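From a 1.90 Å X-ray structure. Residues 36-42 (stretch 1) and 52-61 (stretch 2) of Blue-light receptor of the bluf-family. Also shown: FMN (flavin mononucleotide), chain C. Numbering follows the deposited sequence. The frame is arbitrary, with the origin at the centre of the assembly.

Stretch 1 36-42: RLGITGI
Stretch 2, residues 52-61: QTIEGPRSAC

Contact between residues 36-42 and 52-61 of a BLUF-family blue-light receptor, with FMN bound beside the second stretch. Stretch 1 leaves a helix at L37 (phi/psi -75/-16), turns through G38 with positive phi (82/25), extends at I39 (-91/145) and runs as a strand from T40 to I42 (-138/159, 161/-166 and -140/148). Stretch 2 arrives as a strand, extended at Q52, T53, I54 and E55 (phi -117 to -138, psi 125 to 144), turns a corner at G56 (163/-170), passes P57 (-51/137, C-gamma exo) at the N-cap position and enters a helix at R58, where C61 N bonds back to P57 O at 2.8 Å. The strands are antiparallel, their directions 167° apart and their axes 4.6 Å apart at closest; 513 Å² is buried, both sides summed.

The backbone ladder begins with T40 and E55, a hydrogen-bonded pair (CA to CA 5.4 Å), with T40 N to E55 O at 3.0 Å and E55 N to T40 O at 2.8 Å. The pair I42 and T53 repeats the pattern at the same CA separation, with I42 N to T53 O at 3.0 Å and T53 N to I42 O at 2.9 Å. Between them lies the non-hydrogen-bonded pair G41 and I54, their CA atoms only 4.4 Å apart. Here CA-H...O contacts fill in: G41 CA to T53 O at 3.1 Å and I54 CA to T40 O at 3.4 Å. The ladder's ends add I39 CA to E55 O at 3.4 Å and Q52 CA to I42 O at 3.5 Å.

At the glycines a side chain would not fit: a CB on G41 would fall 2.0 Å from T53 O, and one on G56 would fall 2.7 Å from G38 O and 2.8 Å from I39 CD1. The backbone angles of G38, G41 and G56 each call for glycine in their own right.

Polar side chains add to this: T40, I42, T53 and E55 share one face of the sheet, and there T40 (chi1 55°, p) donates from OG1 to E55 OE2 at 3.1 Å, adding a side-chain bond to a pair already joined twice through its backbone. E55 (p, t, chi3 12°) brings its carboxylate nearer to stretch 1 than its CB direction suggests. Q52 (t, t, chi3 32°) reaches the flavin: its NE2 donates to FMN N5 at 3.1 Å and to FMN O4 at 3.0 Å, so one amide nitrogen spans both acceptors.

Apolar packing centres on I39 (m, m), which leaves its backbone sideways, but its end swings in to join strand and helix, with CG2 3.7 Å from I54 CB and CD1 3.8 Å from A60 CB and 3.6 Å from C61 SG. I54 is p, t; C61 is m. L37 (m, t) and A60 point toward each other's stretch, L37 CB to A60 CB at 4.3 Å, while G38 O rests 3.6 Å from P57 CD. Beside the ladder, I42 (chi1 48°, p; chi2 149°, off-well) sets CG1 3.9 Å from CB of T53 (m).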

# COMPACT_ATOMS: atom_id res chain seq x y z
N ARG A 36 8.85 -11.12 7.07
CA ARG A 36 10.21 -11.58 6.98
C ARG A 36 11.06 -10.42 6.52
O ARG A 36 12.15 -10.18 7.05
CB ARG A 36 10.28 -12.71 5.96
CG ARG A 36 11.67 -13.19 5.70
CD ARG A 36 11.66 -14.54 5.10
NE ARG A 36 11.28 -14.48 3.69
CZ ARG A 36 10.09 -14.87 3.23
NH1 ARG A 36 9.16 -15.31 4.06
NH2 ARG A 36 9.86 -14.79 1.92
N LEU A 37 10.58 -9.70 5.53
CA LEU A 37 11.42 -8.66 4.94
C LEU A 37 11.54 -7.41 5.80
O LEU A 37 12.38 -6.56 5.57
CB LEU A 37 10.78 -8.18 3.64
CG LEU A 37 10.92 -9.08 2.44
CD1 LEU A 37 10.33 -8.35 1.19
CD2 LEU A 37 12.37 -9.40 2.27
N GLY A 38 10.66 -7.29 6.75
CA GLY A 38 10.61 -6.06 7.52
C GLY A 38 9.79 -5.02 6.73
O GLY A 38 9.93 -3.84 6.93
N ILE A 39 8.91 -5.46 5.86
CA ILE A 39 7.99 -4.47 5.26
C ILE A 39 6.68 -4.27 6.01
O ILE A 39 6.17 -5.19 6.58
CB ILE A 39 7.65 -4.89 3.79
CG1 ILE A 39 8.96 -5.06 3.03
CG2 ILE A 39 6.77 -3.90 3.13
CD1 ILE A 39 9.62 -3.74 2.81
N THR A 40 6.14 -3.05 6.03
CA THR A 40 4.83 -2.77 6.57
C THR A 40 4.16 -1.82 5.63
O THR A 40 4.82 -1.22 4.82
CB THR A 40 4.95 -2.09 7.99
OG1 THR A 40 5.78 -0.91 7.93
CG2 THR A 40 5.42 -3.09 8.98
N GLY A 41 2.83 -1.74 5.67
CA GLY A 41 2.19 -0.82 4.76
C GLY A 41 0.71 -1.13 4.56
O GLY A 41 0.13 -1.97 5.32
N ILE A 42 0.15 -0.52 3.54
CA ILE A 42 -1.28 -0.58 3.33
C ILE A 42 -1.52 -0.74 1.81
O ILE A 42 -0.77 -0.23 1.00
CB ILE A 42 -2.03 0.70 3.91
CG1 ILE A 42 -1.32 2.00 3.46
CG2 ILE A 42 -2.08 0.72 5.40
CD1 ILE A 42 -2.22 3.27 3.26
N GLN A 52 -0.69 1.18 -3.36
CA GLN A 52 0.04 0.47 -2.31
C GLN A 52 1.16 1.33 -1.74
O GLN A 52 1.86 1.98 -2.48
CB GLN A 52 0.51 -0.92 -2.78
CG GLN A 52 1.00 -1.67 -1.59
CD GLN A 52 1.47 -3.05 -1.93
OE1 GLN A 52 1.98 -3.32 -3.02
NE2 GLN A 52 1.29 -3.94 -1.00
N THR A 53 1.27 1.35 -0.41
CA THR A 53 2.38 1.99 0.28
C THR A 53 3.11 0.91 1.04
O THR A 53 2.47 0.20 1.81
CB THR A 53 1.85 2.93 1.31
OG1 THR A 53 1.24 4.04 0.64
CG2 THR A 53 3.01 3.45 2.20
N ILE A 54 4.41 0.77 0.81
CA ILE A 54 5.20 -0.21 1.60
C ILE A 54 6.33 0.53 2.16
O ILE A 54 6.84 1.47 1.52
CB ILE A 54 5.82 -1.32 0.68
CG1 ILE A 54 6.58 -0.65 -0.46
CG2 ILE A 54 4.74 -2.32 0.21
CD1 ILE A 54 7.19 -1.56 -1.45
N GLU A 55 6.70 0.19 3.38
CA GLU A 55 7.77 0.98 4.03
C GLU A 55 8.65 -0.03 4.73
O GLU A 55 8.21 -1.06 5.15
CB GLU A 55 7.23 1.96 5.02
CG GLU A 55 6.29 1.35 5.98
CD GLU A 55 5.51 2.39 6.75
OE1 GLU A 55 5.56 3.56 6.36
OE2 GLU A 55 4.88 2.03 7.75
N GLY A 56 9.93 0.23 4.73
CA GLY A 56 10.89 -0.70 5.28
C GLY A 56 12.27 -0.34 4.79
O GLY A 56 12.43 0.69 4.23
N PRO A 57 13.27 -1.18 5.02
CA PRO A 57 14.65 -0.97 4.50
C PRO A 57 14.68 -0.68 2.96
O PRO A 57 14.07 -1.42 2.14
CB PRO A 57 15.37 -2.30 4.79
CG PRO A 57 14.47 -3.08 5.85
CD PRO A 57 13.10 -2.37 5.92
N ARG A 58 15.48 0.30 2.53
CA ARG A 58 15.49 0.67 1.09
C ARG A 58 15.62 -0.58 0.19
O ARG A 58 14.90 -0.73 -0.84
CB ARG A 58 16.61 1.67 0.75
CG ARG A 58 16.71 1.94 -0.75
CD ARG A 58 16.72 3.50 -1.06
NE ARG A 58 17.62 4.01 -0.12
CZ ARG A 58 17.63 5.17 0.50
NH1 ARG A 58 16.80 6.17 0.26
NH2 ARG A 58 18.56 5.27 1.42
N SER A 59 16.53 -1.47 0.59
CA SER A 59 16.84 -2.66 -0.18
C SER A 59 15.68 -3.65 -0.19
O SER A 59 15.41 -4.27 -1.24
CB SER A 59 18.05 -3.39 0.37
OG SER A 59 17.76 -3.71 1.73
N ALA A 60 14.97 -3.77 0.93
CA ALA A 60 13.75 -4.63 0.96
C ALA A 60 12.62 -4.02 0.15
O ALA A 60 11.87 -4.74 -0.47
CB ALA A 60 13.25 -4.87 2.39
N CYS A 61 12.43 -2.71 0.20
CA CYS A 61 11.37 -2.15 -0.67
C CYS A 61 11.68 -2.36 -2.13
O CYS A 61 10.78 -2.74 -2.89
CB CYS A 61 11.08 -0.68 -0.33
SG CYS A 61 10.32 -0.51 1.27
N1 FMN C . 3.35 -9.71 -2.09
C2 FMN C . 4.02 -9.44 -0.92
O2 FMN C . 4.77 -10.31 -0.42
N3 FMN C . 3.87 -8.26 -0.27
C4 FMN C . 3.02 -7.37 -0.82
O4 FMN C . 2.92 -6.30 -0.30
C4A FMN C . 2.33 -7.61 -2.01
N5 FMN C . 1.47 -6.66 -2.53
C5A FMN C . 0.84 -6.85 -3.77
C6 FMN C . 0.02 -5.89 -4.31
C7 FMN C . -0.68 -6.09 -5.51
C7M FMN C . -1.47 -4.94 -6.16
C8 FMN C . -0.51 -7.28 -6.18
C8M FMN C . -1.17 -7.55 -7.52
C9 FMN C . 0.33 -8.26 -5.65
C9A FMN C . 1.02 -8.03 -4.42
N10 FMN C . 1.86 -9.02 -3.85
C10 FMN C . 2.53 -8.78 -2.66
C1' FMN C . 1.85 -10.43 -4.33
C2' FMN C . 3.26 -10.61 -4.85
O2' FMN C . 3.14 -10.12 -6.16
C3' FMN C . 3.82 -12.04 -4.83
O3' FMN C . 3.18 -12.78 -5.82
C4' FMN C . 3.70 -12.80 -3.52
O4' FMN C . 4.55 -12.30 -2.47
C5' FMN C . 4.12 -14.26 -3.75
O5' FMN C . 3.07 -15.22 -3.87
P FMN C . 3.61 -16.73 -3.75
O1P FMN C . 2.45 -17.74 -3.74
O2P FMN C . 4.47 -16.92 -4.99
O3P FMN C . 4.39 -16.68 -2.46